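Local coordinates for VC0179-like protein (Escherichia coli, PDB 4XJ6) that probably synthesises cyclic dinucleotides from nucleoside triphosphates, as a magnesium-binding bacterial homologue of the nucleotidyltransferase cyclic GMP-AMP synthase, at residues D84-I89 and T150-L155; E144-H149 and R250-V254; A52-R56 and R97-I101; N167-V171 and K182-E186; F5-Y9 and I389-F393. The contacts are given in a common frame with arbitrary orientation. Numbering follows the deposited sequence.

Interaction 1 (D84-I89 and T150-L155); sequences DLARLI and TLLLLL
Both segments are regular alpha-helix, 84-89 within helix 79-90 and 150-155 within helix 149-166. Their short axes pass 9.9 Å apart at a crossing angle of -133°, with the CA atoms of Leu-85 and Leu-151 closest, at 6.2 Å. Along 150-155, Thr-150 comes first: its CG2 lies 3.7 Å from Leu-88 CD1 and 3.8 Å from Asp-84 OD2. Leu-151 (chi1 t) sets its CG 4.1 Å from Leu-85 CD1 and its CD1 4.0 Å from Leu-88 CB, while Leu-88 CD1 sits 3.6 Å from Leu-151 N. A turn later Leu-154 (mt) points at the partner helix and inserts CD1 between Leu-85 CB (4.0 Å) and Leu-88 CD1 (4.1 Å). Leu-155 closes the row, its CD2 3.8 Å from Leu-85 CD2, and also packs on helix 24-57. This joins the helical N-terminal region to a helix of the nucleotidyltransferase domain. No hydrogen bond or salt bridge crosses; Asp-84 pairs with Arg-87 of its own helix, so what joins the two segments is van der Waals packing, mostly between leucines.

Interaction 2 (E144-H149 and R250-V254); sequences EPSIGH and RRWSV
Trp-252 lays its indole under Pro-145, whose CG stands 3.5 Å from the centroid of the six-membered ring and only 10° off its normal, a CH-pi contact over the face. The tryptophan takes chi1 m and chi2 96°, and the proline ring is C-gamma exo. At the indole edge Ile-147 O comes within 3.5 Å of Trp-252 CZ2. His-149 CB lies 3.5 Å from Trp-252 CZ2. The imidazole of His-149 (chi1 p, chi2 116°) turns its edge to the face of the five-membered ring of Trp-252, centroids 5.8 Å apart and planes at 65°. Residues 144-148 are an irregular connection; Gly-148 takes the N-cap position and His-149 opens helix 149-166. Residues 252-254 are a strand pairing with 242-244 in the mixed sheet of the nucleotidyltransferase fold. Trp-252 thus bridges this sheet to the start of the helix, touching Ala-196 and Asn-242 as well, with its side chain about 11 Å from a bound nucleotide (nearest atoms). Closest CA pairs are Glu-144 with Trp-252 (7.3 Å) and His-149 with Arg-251 (6.6 Å). Arg-251, chi1 m, lays its CG over the imidazole of His-149, 3.8 Å from the centroid and 26° off the normal. Arg-251 NH2 reaches Glu-144 OE1 at 3.0 Å, a salt bridge in which the oxygen sits over the guanidinium face, so no N-H points at it.

Interaction 3 (A52-R56 and R97-I101); sequences AIDVR and RDDFI
Two helical segments, 52-56 near the end of the long helix 24-57 and 97-101 in helix 94-102, cross at -139° with their short axes 10.4 Å apart; the closest CA pair is Ile-53 with Ile-101, at 6.7 Å. Arg-97 (chi1 t, chi2 t, chi3 m) reaches across so that NH1 donates to Ala-52 O at 3.2 Å with an N-H...O angle of 141°. The same NH1 also donates to Ile-89 O, its strongest partner, so the guanidinium links a carbonyl of helix 24-57 to one at the end of helix 79-90. Val-55 CG1 rests over one guanidinium face, 3.4 Å from Arg-97 NH1. Arg-56, poorly ordered, gives NH1 to Asp-98 OD1 at 3.0 Å in a hydrogen-bonded salt bridge, and its NH2 pairs with Asp-94. These acids offset the approach of two like charges, Arg-56 NH2 and Arg-97 NE, at 4.3 Å. Ala-52 CB touches Phe-100 CD2 at 3.7 Å on the buried side, while Ile-53 CG1 meets Ile-101 CG2 at 3.6 Å at the more exposed margin. Phe-100 continues onto Leu-151 and Leu-155 of helix 149-166. The arrangement is a helix-helix packing, N-to-C directions 139° apart, within the helical region that flanks the nucleotidyltransferase sheet.

Interaction 4 (N167-V171 and K182-E186); sequences NDGWV and KIYRE
Strands 170-174 and 179-183 form an antiparallel beta hairpin, and this contact lies at its open end. Val-171 and Lys-182 are the hydrogen-bonded pair: Val-171 N gives to Lys-182 O at 2.8 Å, Lys-182 N to Val-171 O at 2.7 Å. Trp-170 and Ile-183 form the non-hydrogen-bonded pair, CA atoms 4.7 Å apart. Trp-170 (chi1 m, chi2 53°) takes Ile-183 (mt) over its ring face: Ile-183 CD1 is 3.8 Å from the six-membered centroid. That side faces helix 24-57. On the other, Val-171 (chi1 t) sets CG2 3.5 Å from CE2 of Tyr-184 (chi1 m), while Lys-182 bends away (mtpp) to bridge Glu-127. Gly-169 has phi/psi 92/-11 in a type II turn from Asn-167 to Trp-170; Gly-169 O accepts a hydrogen bond from Tyr-184 N at 2.9 Å where 182-186 becomes 3-10. A CB at 169 would be jammed against Asp-168 O and crowd Arg-185. Backbone hydrogen bonds therefore fix the register, while aromatic-aliphatic contacts, Trp-170 with Ile-183 and Val-171 with Tyr-184, pack the two faces.

Interaction 5 (F5-Y9 and I389-F393); sequences FNNYY and INEAF
Regions close to the two ends of the chain meet here in the helical C-terminal half: Phe-5 sits at the N-cap position of the short helix 6-10, which packs on the kinked segment 389-393 of helix 382-393. The backbones stay well apart, with CA atoms 9.2 Å from Phe-5 to Ile-389 and 10.3 Å from Tyr-9 to Phe-393, so large side chains fill the gap. The main bump is Ile-389 (chi1 t, chi2 t). Its CD1 enters a hollow lined by three rings: it stands over the face of Phe-5, 3.8 Å from the centroid and 19° off the normal; it sits off-centre over Tyr-8, 4.2 Å from that centroid; and it lies 3.8 Å from Tyr-9 OH. Ile-389 CG2 presses on Tyr-8 CZ at 3.6 Å. The three rings around Ile-389 CD1 have chi1 m at Phe-5, t at Tyr-8 and m at Tyr-9. Phe-393 (chi1 m) is the second bump. Tyr-9 turns its edge to the face of Phe-393 in an offset edge-to-face pair, centroids 5.7 Å apart and planes at 84°, with Tyr-9 CE1 3.8 Å from Phe-393 CZ. Phe-393 CD2 also comes 3.6 Å from Tyr-8 OH. Tyr-9 stacks with Phe-281, and Met-322 of helix 318-335 touches both Tyr-9 and Phe-393. At the far tip of its ring, Tyr-8 OH donates a short 2.5 Å hydrogen bond to Asn-390 OD1.

How the interactions relate
Interactions 1, 2 and 3 form one cluster at one end of the molecule. Helix 149-166 serves interaction 1 and begins in interaction 2, where Leu-152 CD1 packs on Trp-252 CH2 at 3.7 Å; Phe-100 of interaction 3 packs against Leu-155. Interaction 1 is buried and wholly free of polar links across it, whereas interactions 2 and 3 are partly exposed and add salt bridges. Interaction 4 lies on the surface and depends on backbone hydrogen bonds, about 19 Å (nearest atoms) from interaction 2 although both reach the same sheet. Interaction 5, buried and aromatic, sits across the chain's centre from interaction 1, their centres 50 Å apart, and joins the N-terminal segment to the C-terminal domain.

Interaction 1 (D84-I89 and T150-L155)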
# COMPACT_ATOMS: atom_id res chain seq x y z
N ASP A 84 11.27 3.31 27.00
CA ASP A 84 9.94 2.72 26.90
C ASP A 84 10.02 1.25 26.51
O ASP A 84 9.37 0.40 27.13
CB ASP A 84 9.09 3.49 25.88
CG ASP A 84 7.62 3.15 25.97
OD1 ASP A 84 7.21 2.53 26.98
OD2 ASP A 84 6.87 3.50 25.04
N LEU A 85 10.81 0.95 25.48
CA LEU A 85 11.00 -0.42 25.02
C LEU A 85 11.66 -1.26 26.11
O LEU A 85 11.37 -2.45 26.25
CB LEU A 85 11.84 -0.45 23.74
CG LEU A 85 11.99 -1.83 23.10
CD1 LEU A 85 10.63 -2.45 22.81
CD2 LEU A 85 12.84 -1.75 21.84
N ALA A 86 12.56 -0.63 26.86
CA ALA A 86 13.21 -1.29 27.99
C ALA A 86 12.18 -1.72 29.02
O ALA A 86 12.20 -2.85 29.50
CB ALA A 86 14.25 -0.37 28.62
N ARG A 87 11.26 -0.81 29.34
CA ARG A 87 10.19 -1.09 30.29
C ARG A 87 9.28 -2.21 29.79
O ARG A 87 9.00 -3.16 30.52
CB ARG A 87 9.37 0.16 30.57
CG ARG A 87 10.11 1.22 31.37
CD ARG A 87 9.16 2.30 31.86
NE ARG A 87 8.57 3.05 30.76
CZ ARG A 87 9.10 4.14 30.23
NH1 ARG A 87 10.25 4.61 30.69
NH2 ARG A 87 8.49 4.77 29.23
N LEU A 88 8.83 -2.09 28.55
CA LEU A 88 7.92 -3.06 27.95
C LEU A 88 8.49 -4.48 27.95
O LEU A 88 7.80 -5.43 28.29
CB LEU A 88 7.59 -2.66 26.51
CG LEU A 88 6.75 -1.39 26.35
CD1 LEU A 88 6.69 -0.96 24.90
CD2 LEU A 88 5.35 -1.62 26.91
N ILE A 89 9.76 -4.61 27.57
CA ILE A 89 10.43 -5.91 27.57
C ILE A 89 10.63 -6.40 29.01
O ILE A 89 10.53 -7.59 29.29
CB ILE A 89 11.78 -5.84 26.84
CG1 ILE A 89 11.56 -5.61 25.34
CG2 ILE A 89 12.60 -7.12 27.04
CD1 ILE A 89 12.85 -5.49 24.56
N THR A 150 2.46 -1.43 21.42
CA THR A 150 3.55 -0.45 21.46
C THR A 150 4.91 -1.12 21.29
O THR A 150 5.78 -0.61 20.59
CB THR A 150 3.54 0.33 22.79
OG1 THR A 150 2.28 1.01 22.93
CG2 THR A 150 4.67 1.35 22.82
N LEU A 151 5.07 -2.27 21.94
CA LEU A 151 6.31 -3.04 21.86
C LEU A 151 6.63 -3.39 20.41
O LEU A 151 7.73 -3.10 19.92
CB LEU A 151 6.19 -4.32 22.69
CG LEU A 151 7.46 -5.09 23.08
CD1 LEU A 151 7.18 -5.95 24.31
CD2 LEU A 151 7.98 -5.96 21.95
N LEU A 152 5.67 -4.00 19.73
CA LEU A 152 5.84 -4.43 18.35
C LEU A 152 6.07 -3.26 17.41
O LEU A 152 6.85 -3.34 16.46
CB LEU A 152 4.62 -5.23 17.89
CG LEU A 152 4.25 -6.44 18.76
CD1 LEU A 152 2.91 -7.00 18.34
CD2 LEU A 152 5.34 -7.49 18.65
N LEU A 153 5.38 -2.16 17.69
CA LEU A 153 5.51 -0.95 16.88
C LEU A 153 6.89 -0.31 17.05
O LEU A 153 7.47 0.20 16.10
CB LEU A 153 4.42 0.06 17.24
CG LEU A 153 3.02 -0.25 16.72
CD1 LEU A 153 2.00 0.73 17.28
CD2 LEU A 153 3.00 -0.25 15.19
N LEU A 154 7.41 -0.36 18.28
CA LEU A 154 8.74 0.18 18.56
C LEU A 154 9.84 -0.67 17.93
O LEU A 154 10.92 -0.18 17.64
CB LEU A 154 8.96 0.28 20.07
CG LEU A 154 8.32 1.49 20.76
CD1 LEU A 154 8.63 1.48 22.25
CD2 LEU A 154 8.78 2.79 20.11
N LEU A 155 9.55 -1.96 17.73
CA LEU A 155 10.50 -2.85 17.08
C LEU A 155 10.55 -2.60 15.58
O LEU A 155 11.60 -2.73 14.95
CB LEU A 155 10.14 -4.31 17.35
CG LEU A 155 10.26 -4.77 18.81
CD1 LEU A 155 10.05 -6.26 18.91
CD2 LEU A 155 11.61 -4.37 19.39

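Interaction 2 (E144-H149 and R250-V254)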
# COMPACT_ATOMS: atom_id res chain seq x y z
N GLU A 144 -8.14 -9.11 22.38
CA GLU A 144 -6.93 -8.50 21.83
C GLU A 144 -5.76 -9.48 21.77
O GLU A 144 -5.81 -10.55 22.38
CB GLU A 144 -6.54 -7.29 22.68
CG GLU A 144 -6.23 -7.63 24.12
CD GLU A 144 -5.92 -6.40 24.95
OE1 GLU A 144 -6.02 -5.28 24.41
OE2 GLU A 144 -5.59 -6.56 26.15
N PRO A 145 -4.71 -9.13 21.01
CA PRO A 145 -3.46 -9.90 21.04
C PRO A 145 -2.82 -9.87 22.43
O PRO A 145 -3.10 -8.95 23.21
CB PRO A 145 -2.58 -9.19 20.01
CG PRO A 145 -3.55 -8.56 19.08
CD PRO A 145 -4.72 -8.15 19.92
N SER A 146 -1.98 -10.85 22.75
CA SER A 146 -1.37 -10.92 24.07
C SER A 146 -0.22 -9.93 24.22
O SER A 146 -0.09 -9.26 25.24
CB SER A 146 -0.88 -12.34 24.35
OG SER A 146 0.17 -12.71 23.47
N ILE A 147 0.62 -9.84 23.19
CA ILE A 147 1.75 -8.93 23.20
C ILE A 147 1.31 -7.50 22.90
O ILE A 147 0.54 -7.25 21.98
CB ILE A 147 2.82 -9.37 22.17
CG1 ILE A 147 3.35 -10.77 22.52
CG2 ILE A 147 3.96 -8.37 22.11
CD1 ILE A 147 4.36 -11.32 21.54
N GLY A 148 1.80 -6.56 23.71
CA GLY A 148 1.44 -5.16 23.58
C GLY A 148 1.75 -4.58 22.21
O GLY A 148 2.76 -4.94 21.59
N HIS A 149 0.89 -3.68 21.74
CA HIS A 149 1.04 -3.12 20.40
C HIS A 149 2.21 -2.15 20.33
O HIS A 149 2.89 -2.06 19.30
CB HIS A 149 -0.25 -2.41 19.97
CG HIS A 149 -0.46 -1.08 20.63
ND1 HIS A 149 -0.50 0.10 19.91
CD2 HIS A 149 -0.64 -0.74 21.93
CE1 HIS A 149 -0.70 1.11 20.75
NE2 HIS A 149 -0.78 0.63 21.97
N ARG A 250 -7.57 3.85 19.34
CA ARG A 250 -7.70 2.40 19.18
C ARG A 250 -6.32 1.78 18.97
O ARG A 250 -5.55 2.23 18.12
CB ARG A 250 -8.62 2.07 18.00
CG ARG A 250 -9.98 2.75 18.07
CD ARG A 250 -10.61 2.87 16.69
NE ARG A 250 -11.58 3.96 16.63
CZ ARG A 250 -12.89 3.79 16.59
NH1 ARG A 250 -13.41 2.57 16.60
NH2 ARG A 250 -13.70 4.84 16.54
N ARG A 251 -6.01 0.75 19.75
CA ARG A 251 -4.71 0.10 19.69
C ARG A 251 -4.64 -0.91 18.55
O ARG A 251 -3.68 -0.92 17.78
CB ARG A 251 -4.40 -0.60 21.02
CG ARG A 251 -4.22 0.35 22.19
CD ARG A 251 -4.10 -0.40 23.51
NE ARG A 251 -5.32 -1.13 23.83
CZ ARG A 251 -5.51 -1.83 24.94
NH1 ARG A 251 -4.55 -1.89 25.86
NH2 ARG A 251 -6.66 -2.46 25.15
N TRP A 252 -5.66 -1.75 18.44
CA TRP A 252 -5.70 -2.77 17.41
C TRP A 252 -6.91 -2.61 16.49
O TRP A 252 -7.95 -2.08 16.90
CB TRP A 252 -5.71 -4.18 18.03
CG TRP A 252 -4.50 -4.51 18.84
CD1 TRP A 252 -4.36 -4.40 20.19
CD2 TRP A 252 -3.25 -5.04 18.36
NE1 TRP A 252 -3.11 -4.81 20.58
CE2 TRP A 252 -2.41 -5.21 19.47
CE3 TRP A 252 -2.77 -5.37 17.09
CZ2 TRP A 252 -1.11 -5.70 19.36
CZ3 TRP A 252 -1.48 -5.86 16.98
CH2 TRP A 252 -0.67 -6.02 18.10
N SER A 253 -6.76 -3.07 15.26
CA SER A 253 -7.87 -3.15 14.31
C SER A 253 -7.80 -4.46 13.54
O SER A 253 -6.78 -4.76 12.91
CB SER A 253 -7.85 -1.96 13.35
OG SER A 253 -8.83 -2.11 12.33
N VAL A 254 -8.87 -5.24 13.60
CA VAL A 254 -8.94 -6.47 12.83
C VAL A 254 -9.06 -6.13 11.35
O VAL A 254 -10.09 -5.64 10.89
CB VAL A 254 -10.13 -7.36 13.26
CG1 VAL A 254 -10.28 -8.54 12.32
CG2 VAL A 254 -9.94 -7.83 14.70

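Interaction 3 (A52-R56 and R97-I101)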
# COMPACT_ATOMS: atom_id res chain seq x y z
N ALA A 52 14.77 -10.29 26.02
CA ALA A 52 13.54 -10.80 26.63
C ALA A 52 13.81 -12.12 27.36
O ALA A 52 13.24 -12.38 28.41
CB ALA A 52 12.46 -10.98 25.58
N ILE A 53 14.69 -12.93 26.78
CA ILE A 53 15.11 -14.17 27.42
C ILE A 53 15.89 -13.86 28.69
O ILE A 53 15.57 -14.36 29.77
CB ILE A 53 15.99 -15.03 26.49
CG1 ILE A 53 15.18 -15.52 25.29
CG2 ILE A 53 16.56 -16.22 27.24
CD1 ILE A 53 15.99 -16.26 24.25
N ASP A 54 16.92 -13.03 28.55
CA ASP A 54 17.82 -12.69 29.65
C ASP A 54 17.11 -12.06 30.85
O ASP A 54 17.57 -12.20 31.98
CB ASP A 54 18.92 -11.76 29.16
CG ASP A 54 19.78 -12.38 28.07
OD1 ASP A 54 19.78 -13.63 27.95
OD2 ASP A 54 20.45 -11.63 27.33
N VAL A 55 16.00 -11.36 30.59
CA VAL A 55 15.23 -10.71 31.64
C VAL A 55 14.80 -11.70 32.72
O VAL A 55 15.13 -11.53 33.89
CB VAL A 55 13.97 -10.01 31.07
CG1 VAL A 55 12.96 -9.73 32.18
CG2 VAL A 55 14.35 -8.73 30.36
N ARG A 56 14.07 -12.74 32.32
CA ARG A 56 13.59 -13.72 33.27
C ARG A 56 14.67 -14.75 33.59
O ARG A 56 14.66 -15.36 34.66
CB ARG A 56 12.34 -14.43 32.73
CG ARG A 56 12.57 -15.26 31.48
CD ARG A 56 11.71 -16.52 31.50
NE ARG A 56 10.30 -16.20 31.69
CZ ARG A 56 9.38 -16.31 30.74
NH1 ARG A 56 9.72 -16.74 29.53
NH2 ARG A 56 8.12 -16.00 31.00
N ARG A 97 5.53 -13.15 27.06
CA ARG A 97 6.97 -13.32 26.92
C ARG A 97 7.29 -14.66 26.26
O ARG A 97 8.17 -14.74 25.41
CB ARG A 97 7.66 -13.23 28.29
CG ARG A 97 9.17 -13.06 28.19
CD ARG A 97 9.82 -13.09 29.56
NE ARG A 97 9.39 -11.98 30.41
CZ ARG A 97 9.92 -10.76 30.37
NH1 ARG A 97 10.91 -10.49 29.53
NH2 ARG A 97 9.47 -9.81 31.18
N ASP A 98 6.55 -15.70 26.65
CA ASP A 98 6.72 -17.03 26.07
C ASP A 98 6.49 -17.01 24.56
O ASP A 98 7.26 -17.59 23.80
CB ASP A 98 5.77 -18.03 26.73
CG ASP A 98 6.17 -18.37 28.15
OD1 ASP A 98 7.36 -18.20 28.49
OD2 ASP A 98 5.30 -18.82 28.93
N ASP A 99 5.43 -16.32 24.15
CA ASP A 99 5.12 -16.18 22.73
C ASP A 99 6.21 -15.42 22.00
O ASP A 99 6.66 -15.84 20.92
CB ASP A 99 3.78 -15.47 22.55
CG ASP A 99 2.59 -16.33 22.94
OD1 ASP A 99 2.71 -17.57 22.88
OD2 ASP A 99 1.54 -15.76 23.29
N PHE A 100 6.64 -14.31 22.58
CA PHE A 100 7.63 -13.44 21.98
C PHE A 100 8.94 -14.18 21.73
O PHE A 100 9.54 -14.06 20.67
CB PHE A 100 7.87 -12.21 22.86
CG PHE A 100 8.78 -11.18 22.24
CD1 PHE A 100 8.42 -10.52 21.08
CD2 PHE A 100 9.99 -10.87 22.83
CE1 PHE A 100 9.25 -9.58 20.52
CE2 PHE A 100 10.83 -9.93 22.27
CZ PHE A 100 10.46 -9.28 21.11
N ILE A 101 9.36 -14.96 22.72
CA ILE A 101 10.61 -15.71 22.66
C ILE A 101 10.52 -16.89 21.69
O ILE A 101 11.50 -17.23 21.01
CB ILE A 101 11.01 -16.22 24.06
CG1 ILE A 101 11.30 -15.04 24.99
CG2 ILE A 101 12.21 -17.16 24.00
CD1 ILE A 101 11.49 -15.45 26.43

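Interaction 4 (N167-V171 and K182-E186)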
# COMPACT_ATOMS: atom_id res chain seq x y z
N ASN A 167 22.05 4.67 6.51
CA ASN A 167 22.04 4.87 5.07
C ASN A 167 21.58 6.27 4.67
O ASN A 167 20.59 6.79 5.20
CB ASN A 167 21.14 3.83 4.39
CG ASN A 167 21.58 2.41 4.68
OD1 ASN A 167 22.48 1.88 4.04
ND2 ASN A 167 20.92 1.78 5.64
N ASP A 168 22.32 6.89 3.75
CA ASP A 168 21.93 8.18 3.19
C ASP A 168 20.85 7.98 2.15
O ASP A 168 20.92 7.05 1.34
CB ASP A 168 23.14 8.89 2.57
CG ASP A 168 24.24 9.18 3.58
OD1 ASP A 168 24.20 10.26 4.21
OD2 ASP A 168 25.13 8.33 3.75
N GLY A 169 19.84 8.84 2.15
CA GLY A 169 18.73 8.72 1.22
C GLY A 169 17.59 7.90 1.80
O GLY A 169 16.50 7.85 1.24
N TRP A 170 17.87 7.24 2.92
CA TRP A 170 16.87 6.45 3.62
C TRP A 170 16.25 7.27 4.75
O TRP A 170 16.92 7.61 5.72
CB TRP A 170 17.49 5.16 4.17
CG TRP A 170 17.94 4.20 3.11
CD1 TRP A 170 18.78 4.46 2.06
CD2 TRP A 170 17.59 2.81 3.00
NE1 TRP A 170 18.96 3.33 1.31
CE2 TRP A 170 18.25 2.30 1.86
CE3 TRP A 170 16.79 1.95 3.76
CZ2 TRP A 170 18.12 0.98 1.46
CZ3 TRP A 170 16.66 0.63 3.36
CH2 TRP A 170 17.33 0.16 2.22
N VAL A 171 14.96 7.60 4.62
CA VAL A 171 14.29 8.45 5.59
C VAL A 171 13.04 7.79 6.18
O VAL A 171 12.16 7.33 5.45
CB VAL A 171 13.88 9.80 4.95
CG1 VAL A 171 13.01 10.60 5.91
CG2 VAL A 171 15.12 10.60 4.56
N LYS A 182 11.61 5.60 3.40
CA LYS A 182 11.69 6.16 2.06
C LYS A 182 13.11 6.05 1.53
O LYS A 182 14.05 6.50 2.17
CB LYS A 182 11.24 7.62 2.06
CG LYS A 182 9.81 7.83 2.53
CD LYS A 182 9.52 9.30 2.76
CE LYS A 182 9.58 10.09 1.46
NZ LYS A 182 8.48 9.71 0.53
N ILE A 183 13.25 5.44 0.36
CA ILE A 183 14.56 5.28 -0.26
C ILE A 183 14.66 6.16 -1.50
O ILE A 183 14.28 5.76 -2.60
CB ILE A 183 14.82 3.81 -0.64
CG1 ILE A 183 14.42 2.89 0.52
CG2 ILE A 183 16.28 3.61 -1.01
CD1 ILE A 183 14.50 1.42 0.19
N TYR A 184 15.18 7.38 -1.31
CA TYR A 184 15.19 8.42 -2.34
C TYR A 184 15.89 7.99 -3.63
O TYR A 184 15.35 8.19 -4.72
CB TYR A 184 15.87 9.68 -1.80
CG TYR A 184 15.10 10.38 -0.70
CD1 TYR A 184 13.73 10.23 -0.59
CD2 TYR A 184 15.75 11.18 0.22
CE1 TYR A 184 13.02 10.86 0.42
CE2 TYR A 184 15.06 11.82 1.23
CZ TYR A 184 13.69 11.65 1.32
OH TYR A 184 12.99 12.28 2.33
N ARG A 185 17.08 7.42 -3.50
CA ARG A 185 17.88 7.04 -4.66
C ARG A 185 17.17 6.01 -5.54
O ARG A 185 17.45 5.90 -6.73
CB ARG A 185 19.24 6.50 -4.21
CG ARG A 185 20.10 7.52 -3.48
CD ARG A 185 21.32 6.89 -2.83
NE ARG A 185 22.02 7.83 -1.96
CZ ARG A 185 23.32 8.08 -2.02
NH1 ARG A 185 24.08 7.44 -2.90
NH2 ARG A 185 23.87 8.96 -1.20
N GLU A 186 16.24 5.26 -4.96
CA GLU A 186 15.54 4.22 -5.69
C GLU A 186 14.09 4.60 -6.00
O GLU A 186 13.34 3.79 -6.56
CB GLU A 186 15.59 2.90 -4.91
CG GLU A 186 17.00 2.45 -4.53
CD GLU A 186 17.81 1.98 -5.72
OE1 GLU A 186 17.24 1.81 -6.82
OE2 GLU A 186 19.03 1.76 -5.56

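Interaction 5 (F5-Y9 and I389-F393)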
# COMPACT_ATOMS: atom_id res chain seq x y z
N PHE A 5 -7.61 4.24 -29.37
CA PHE A 5 -6.48 4.36 -28.45
C PHE A 5 -6.03 3.02 -27.88
O PHE A 5 -5.26 2.98 -26.92
CB PHE A 5 -6.83 5.32 -27.31
CG PHE A 5 -6.84 6.77 -27.71
CD1 PHE A 5 -5.67 7.49 -27.77
CD2 PHE A 5 -8.03 7.40 -28.02
CE1 PHE A 5 -5.67 8.82 -28.14
CE2 PHE A 5 -8.05 8.74 -28.39
CZ PHE A 5 -6.86 9.45 -28.45
N ASN A 6 -6.50 1.92 -28.47
CA ASN A 6 -6.17 0.58 -27.99
C ASN A 6 -4.66 0.30 -27.97
O ASN A 6 -4.16 -0.37 -27.06
CB ASN A 6 -6.88 -0.47 -28.83
CG ASN A 6 -8.35 -0.60 -28.48
OD1 ASN A 6 -8.75 -0.36 -27.34
ND2 ASN A 6 -9.16 -0.98 -29.46
N ASN A 7 -3.95 0.80 -28.97
CA ASN A 7 -2.50 0.64 -29.03
C ASN A 7 -1.78 1.65 -28.15
O ASN A 7 -0.71 1.37 -27.62
CB ASN A 7 -2.01 0.75 -30.47
CG ASN A 7 -2.00 -0.59 -31.19
OD1 ASN A 7 -1.04 -1.36 -31.09
ND2 ASN A 7 -3.08 -0.88 -31.91
N TYR A 8 -2.38 2.83 -27.98
CA TYR A 8 -1.88 3.82 -27.03
C TYR A 8 -1.81 3.18 -25.65
O TYR A 8 -0.85 3.36 -24.91
CB TYR A 8 -2.77 5.06 -27.02
CG TYR A 8 -2.54 6.00 -25.85
CD1 TYR A 8 -1.65 7.06 -25.95
CD2 TYR A 8 -3.22 5.83 -24.65
CE1 TYR A 8 -1.44 7.92 -24.89
CE2 TYR A 8 -3.01 6.69 -23.58
CZ TYR A 8 -2.12 7.73 -23.71
OH TYR A 8 -1.91 8.59 -22.65
N TYR A 9 -2.86 2.43 -25.32
CA TYR A 9 -2.99 1.81 -24.01
C TYR A 9 -2.10 0.58 -23.82
O TYR A 9 -1.44 0.44 -22.78
CB TYR A 9 -4.45 1.42 -23.75
CG TYR A 9 -5.36 2.58 -23.40
CD1 TYR A 9 -5.12 3.37 -22.29
CD2 TYR A 9 -6.48 2.86 -24.17
CE1 TYR A 9 -5.96 4.42 -21.96
CE2 TYR A 9 -7.33 3.91 -23.85
CZ TYR A 9 -7.06 4.68 -22.75
OH TYR A 9 -7.89 5.73 -22.41
N ILE A 389 -4.99 13.29 -24.60
CA ILE A 389 -5.20 12.15 -23.71
C ILE A 389 -4.09 12.07 -22.67
O ILE A 389 -4.27 11.47 -21.60
CB ILE A 389 -5.29 10.83 -24.50
CG1 ILE A 389 -5.80 9.70 -23.62
CG2 ILE A 389 -3.93 10.48 -25.11
CD1 ILE A 389 -6.20 8.45 -24.37
N ASN A 390 -2.95 12.67 -22.98
CA ASN A 390 -1.83 12.73 -22.03
C ASN A 390 -2.04 13.79 -20.97
O ASN A 390 -1.23 13.94 -20.05
CB ASN A 390 -0.51 12.98 -22.77
CG ASN A 390 0.10 11.70 -23.31
OD1 ASN A 390 -0.46 10.62 -23.17
ND2 ASN A 390 1.27 11.83 -23.94
N GLU A 391 -3.13 14.55 -21.09
CA GLU A 391 -3.51 15.46 -20.02
C GLU A 391 -4.16 14.67 -18.90
O GLU A 391 -4.22 15.12 -17.76
CB GLU A 391 -4.46 16.55 -20.53
CG GLU A 391 -3.83 17.51 -21.52
CD GLU A 391 -4.81 18.53 -22.05
OE1 GLU A 391 -5.80 18.82 -21.35
OE2 GLU A 391 -4.60 19.03 -23.18
N ALA A 392 -4.64 13.48 -19.24
CA ALA A 392 -5.29 12.60 -18.28
C ALA A 392 -4.29 11.67 -17.60
O ALA A 392 -4.31 11.53 -16.38
CB ALA A 392 -6.37 11.79 -18.98
N PHE A 393 -3.42 11.05 -18.39
CA PHE A 393 -2.50 10.04 -17.87
C PHE A 393 -1.07 10.55 -17.74
O PHE A 393 -0.17 9.80 -17.33
CB PHE A 393 -2.53 8.80 -18.76
CG PHE A 393 -3.90 8.23 -18.98
CD1 PHE A 393 -4.53 7.51 -17.98
CD2 PHE A 393 -4.56 8.42 -20.18
CE1 PHE A 393 -5.79 6.99 -18.17
CE2 PHE A 393 -5.82 7.90 -20.38
CZ PHE A 393 -6.44 7.18 -19.37